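PDB 4I4C: UPF0255 protein frsA from Vibrio vulnificus, which probably hydrolyses carboxylic esters to an alcohol and a carboxylate, as a serine esterase of the FrsA family. Local coordinates for residues His193-Val198 against Asp221-Thr226; Thr187-Pro192 against Ile258-His263. One frame throughout, in Å; residues are numbered along the deposited sequence.

Contact 1. Residues His193-Val198 against Asp221-Thr226; sequences HPVVIV and DIAMLT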
# COMPACT_ATOMS: atom_id res chain seq x y z
N HIS A 193 -8.01 -3.43 23.71
CA HIS A 193 -7.50 -4.52 22.88
C HIS A 193 -6.09 -4.26 22.37
O HIS A 193 -5.73 -3.10 22.09
CB HIS A 193 -8.43 -4.75 21.66
CG HIS A 193 -9.76 -5.31 22.02
ND1 HIS A 193 -9.90 -6.55 22.61
CD2 HIS A 193 -11.01 -4.81 21.89
CE1 HIS A 193 -11.19 -6.79 22.83
NE2 HIS A 193 -11.88 -5.75 22.40
N PRO A 194 -5.31 -5.33 22.21
CA PRO A 194 -4.00 -5.22 21.56
C PRO A 194 -4.20 -4.65 20.16
O PRO A 194 -5.29 -4.82 19.58
CB PRO A 194 -3.50 -6.67 21.50
CG PRO A 194 -4.74 -7.49 21.60
CD PRO A 194 -5.67 -6.73 22.49
N VAL A 195 -3.19 -3.97 19.64
CA VAL A 195 -3.37 -3.24 18.37
C VAL A 195 -2.15 -3.36 17.48
O VAL A 195 -1.01 -3.40 17.97
CB VAL A 195 -3.71 -1.74 18.63
CG1 VAL A 195 -2.55 -1.02 19.34
CG2 VAL A 195 -4.09 -1.02 17.33
N VAL A 196 -2.37 -3.45 16.18
CA VAL A 196 -1.26 -3.36 15.25
C VAL A 196 -1.43 -2.14 14.35
O VAL A 196 -2.50 -1.91 13.80
CB VAL A 196 -1.12 -4.63 14.40
CG1 VAL A 196 -0.68 -5.78 15.27
CG2 VAL A 196 -2.43 -4.96 13.72
N ILE A 197 -0.38 -1.34 14.23
CA ILE A 197 -0.37 -0.23 13.30
C ILE A 197 0.10 -0.82 11.98
O ILE A 197 1.07 -1.58 11.96
CB ILE A 197 0.58 0.88 13.73
CG1 ILE A 197 0.21 1.36 15.15
CG2 ILE A 197 0.52 2.04 12.73
CD1 ILE A 197 1.26 2.22 15.81
N VAL A 198 -0.60 -0.51 10.89
CA VAL A 198 -0.35 -1.16 9.61
C VAL A 198 -0.21 -0.13 8.50
O VAL A 198 -1.06 0.74 8.37
CB VAL A 198 -1.49 -2.13 9.25
CG1 VAL A 198 -1.19 -2.85 7.95
CG2 VAL A 198 -1.73 -3.13 10.38
N ASP A 221 -9.14 -10.65 18.33
CA ASP A 221 -9.47 -9.36 18.95
C ASP A 221 -8.34 -8.34 18.88
O ASP A 221 -8.29 -7.42 19.67
CB ASP A 221 -9.93 -9.56 20.40
CG ASP A 221 -11.27 -10.27 20.49
OD1 ASP A 221 -12.23 -9.84 19.80
OD2 ASP A 221 -11.37 -11.25 21.24
N ILE A 222 -7.44 -8.51 17.91
CA ILE A 222 -6.40 -7.53 17.65
C ILE A 222 -6.93 -6.38 16.78
O ILE A 222 -7.33 -6.59 15.62
CB ILE A 222 -5.18 -8.17 16.96
CG1 ILE A 222 -4.56 -9.25 17.85
CG2 ILE A 222 -4.13 -7.09 16.60
CD1 ILE A 222 -3.37 -9.90 17.23
N ALA A 223 -6.94 -5.18 17.34
CA ALA A 223 -7.35 -4.00 16.60
C ALA A 223 -6.36 -3.67 15.49
O ALA A 223 -5.15 -3.87 15.64
CB ALA A 223 -7.53 -2.82 17.53
N MET A 224 -6.87 -3.14 14.39
CA MET A 224 -6.00 -2.71 13.31
C MET A 224 -6.09 -1.21 13.15
O MET A 224 -7.18 -0.66 13.08
CB MET A 224 -6.36 -3.41 12.00
CG MET A 224 -5.58 -2.88 10.81
SD MET A 224 -5.83 -3.78 9.28
CE MET A 224 -7.33 -3.04 8.66
N LEU A 225 -4.95 -0.55 13.08
CA LEU A 225 -4.92 0.89 12.94
C LEU A 225 -4.14 1.22 11.68
O LEU A 225 -2.92 1.12 11.66
CB LEU A 225 -4.24 1.52 14.15
CG LEU A 225 -4.16 3.04 14.19
CD1 LEU A 225 -5.56 3.64 14.13
CD2 LEU A 225 -3.44 3.50 15.45
N THR A 226 -4.85 1.57 10.60
CA THR A 226 -4.19 1.84 9.33
C THR A 226 -3.67 3.27 9.24
O THR A 226 -4.26 4.20 9.77
CB THR A 226 -5.10 1.53 8.13
OG1 THR A 226 -6.30 2.32 8.23
CG2 THR A 226 -5.49 0.05 8.13
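Val195 to Val198 pair in parallel register with Ala223 to Thr226, and the strand axes approach to 4.7 Å at 24°. Four backbone hydrogen bonds join them. Val196 is gripped twice: its N donates to Ala223 O and its O accepts from Leu225 N, both at 2.9 Å. Ala223 N to Pro194 O, at 2.8 Å, and Val198 N to Leu225 O complete the set. Val195 CA and Ile197 CA also offer C-H groups to Ala223 O and Leu225 O.

The side chains alternate between two faces. Val195, Ile197, Ala223 and Leu225 share one. There Val195 CG2, anti to its backbone N, reaches Ala223 CB at 3.9 Å and lies near Leu225 CB. Val196, Val198 and Met224 are on the other face. Val198 CG2 meets Met224 CG at 3.9 Å, the two side chains crossing obliquely. Val196 CG1 touches Ile222 CG2 at 3.9 Å.

At the start of the pair, His193 CB and ring pack against Asp221, with His193 CB 3.3 Å from Asp221 O. The ring and carboxylate planes are 24° apart. Their polar ends bond elsewhere: His193 NE2 to Asn188 and Asp221 OD1 to Thr187. Helix 210-217 stops in a Schellman motif with Asp221, at positive phi, as C-prime.

This is a beta-alpha-beta unit: strand 193-199, helix 210-217, strand 223-226. The helix covers Val196, Val198 and Met224 through Leu212, Phe213 and Leu217. Strand 266-271 flanks 193-199, and strand 178-186 flanks 223-226.

Contact 2. Residues Thr187-Pro192 against Ile258-His263; sequences TNTDKP and IPYVDH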
# COMPACT_ATOMS: atom_id res chain seq x y z
N THR A 187 -12.89 -5.01 17.14
CA THR A 187 -13.91 -6.06 17.17
C THR A 187 -15.06 -5.63 18.08
O THR A 187 -16.24 -5.94 17.82
CB THR A 187 -13.36 -7.38 17.68
OG1 THR A 187 -12.75 -7.18 18.96
CG2 THR A 187 -12.31 -7.92 16.72
N ASN A 188 -14.70 -4.91 19.13
CA ASN A 188 -15.64 -4.36 20.09
C ASN A 188 -14.90 -3.37 20.97
O ASN A 188 -13.69 -3.16 20.79
CB ASN A 188 -16.27 -5.46 20.96
CG ASN A 188 -15.25 -6.30 21.68
OD1 ASN A 188 -14.53 -5.81 22.55
ND2 ASN A 188 -15.18 -7.59 21.33
N THR A 189 -15.61 -2.76 21.91
CA THR A 189 -14.96 -1.89 22.88
C THR A 189 -15.17 -2.40 24.30
O THR A 189 -15.14 -1.61 25.25
CB THR A 189 -15.44 -0.44 22.76
OG1 THR A 189 -16.88 -0.41 22.83
CG2 THR A 189 -14.98 0.16 21.43
N ASP A 190 -15.38 -3.71 24.44
CA ASP A 190 -15.63 -4.33 25.74
C ASP A 190 -14.46 -4.12 26.71
O ASP A 190 -14.65 -3.83 27.89
CB ASP A 190 -15.91 -5.84 25.58
CG ASP A 190 -17.24 -6.13 24.89
OD1 ASP A 190 -18.07 -5.20 24.75
OD2 ASP A 190 -17.46 -7.29 24.48
N LYS A 191 -13.24 -4.30 26.21
CA LYS A 191 -12.05 -4.04 27.00
C LYS A 191 -11.00 -3.48 26.05
O LYS A 191 -11.15 -3.60 24.84
CB LYS A 191 -11.55 -5.33 27.65
CG LYS A 191 -11.01 -6.35 26.68
CD LYS A 191 -11.05 -7.75 27.28
CE LYS A 191 -10.20 -8.73 26.48
NZ LYS A 191 -8.75 -8.42 26.60
N PRO A 192 -9.96 -2.83 26.59
CA PRO A 192 -8.84 -2.39 25.75
C PRO A 192 -8.18 -3.56 25.02
O PRO A 192 -7.86 -4.57 25.65
CB PRO A 192 -7.86 -1.75 26.75
CG PRO A 192 -8.41 -2.10 28.12
CD PRO A 192 -9.87 -2.29 27.96
N ILE A 258 -5.60 7.10 23.66
CA ILE A 258 -6.70 6.33 23.11
C ILE A 258 -6.98 5.14 24.01
O ILE A 258 -6.19 4.19 24.06
CB ILE A 258 -6.42 5.89 21.66
CG1 ILE A 258 -6.15 7.12 20.79
CG2 ILE A 258 -7.61 5.10 21.11
CD1 ILE A 258 -5.76 6.79 19.40
N PRO A 259 -8.10 5.19 24.74
CA PRO A 259 -8.40 4.15 25.73
C PRO A 259 -8.94 2.87 25.09
O PRO A 259 -9.00 1.86 25.78
CB PRO A 259 -9.47 4.81 26.60
CG PRO A 259 -10.17 5.74 25.67
CD PRO A 259 -9.13 6.24 24.71
N TYR A 260 -9.32 2.92 23.81
CA TYR A 260 -9.84 1.71 23.15
C TYR A 260 -8.73 0.68 22.89
O TYR A 260 -9.01 -0.50 22.67
CB TYR A 260 -10.56 2.06 21.85
CG TYR A 260 -11.65 3.11 21.99
CD1 TYR A 260 -12.82 2.84 22.68
CD2 TYR A 260 -11.50 4.37 21.41
CE1 TYR A 260 -13.81 3.80 22.81
CE2 TYR A 260 -12.48 5.34 21.53
CZ TYR A 260 -13.64 5.05 22.23
OH TYR A 260 -14.63 6.01 22.35
N VAL A 261 -7.48 1.12 22.91
CA VAL A 261 -6.35 0.21 22.69
C VAL A 261 -5.51 0.02 23.96
O VAL A 261 -5.43 0.91 24.79
CB VAL A 261 -5.43 0.68 21.53
CG1 VAL A 261 -6.20 0.69 20.19
CG2 VAL A 261 -4.86 2.05 21.82
N ASP A 262 -4.94 -1.17 24.10
CA ASP A 262 -3.95 -1.46 25.14
C ASP A 262 -2.61 -1.03 24.61
O ASP A 262 -2.01 -1.74 23.81
CB ASP A 262 -3.94 -2.95 25.47
CG ASP A 262 -2.81 -3.35 26.43
OD1 ASP A 262 -2.13 -2.47 27.00
OD2 ASP A 262 -2.60 -4.57 26.62
N HIS A 263 -2.12 0.14 25.05
CA HIS A 263 -0.88 0.68 24.50
C HIS A 263 0.36 -0.07 24.97
O HIS A 263 1.47 0.19 24.51
CB HIS A 263 -0.74 2.19 24.78
CG HIS A 263 -0.85 2.55 26.23
ND1 HIS A 263 -2.04 2.95 26.80
CD2 HIS A 263 0.07 2.57 27.22
CE1 HIS A 263 -1.84 3.21 28.08
NE2 HIS A 263 -0.57 2.98 28.36
O HOH W 1 -11.69 -1.40 23.12
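Pro192 and Tyr260 carry the close part of this small contact, which buries just 211 Å² in all. Pro192 CA lies 3.6 Å from Tyr260 O. Pro192 CB sits 3.9 Å from Pro259 O and also near Asp262 N. The proline thus packs mainly on backbone, along the chain from Pro259 to Asp262.

The second touch is between side chains. Those of Thr189 and Tyr260 run alongside each other. Thr189 CG2 approaches Tyr260 CD1 at 3.7 Å, obliquely to the ring. Chi1 of 53° sets Thr189 OG1 between the backbone N and the carbonyl carbon; the methyl CG2 then lies anti to the carbonyl carbon. Elsewhere the Tyr260 ring makes a cation-pi contact with Lys169.

Between Lys191 and Tyr260 the fit is looser. Their carbonyl oxygens do not bond directly, and a water spans the gap. It donates to Lys191 O at 2.8 Å and to Tyr260 O at 2.9 Å. Lys191 is exposed and barely takes part; its side chain starts away from the other segment.

Both sides have turns of their own. Asp190 N donates to Asn188 OD1 at 3.0 Å, which makes an Asx turn. Ile258 to Val261 form a type I beta turn. Here a surface loop linking strands 178-186 and 193-199 meets the turn that leads into strand 261-262, at the end where strand 193-199 enters the central sheet of the alpha/beta-hydrolase fold.

Contacts 1 and 2 have centres about 10 Å apart and lie in the same part of the molecule. Both segments of contact 1 fall between those of contact 2: the chain order is 187-192, 193-198, 221-226 and 258-263. Segment 187-192 runs directly into strand 193-199, so the surface loop leads straight into the first strand of the pair. His193 joins both regions through backbone hydrogen bonds to Tyr260 and Asp262. Val195 CB packs on Val261 CG1 at 3.8 Å. Contact 1 is thus sheet core, and contact 2 is a surface contact at the entrance to strand 193-199. Both belong to the alpha/beta-hydrolase fold of this FrsA-family protein.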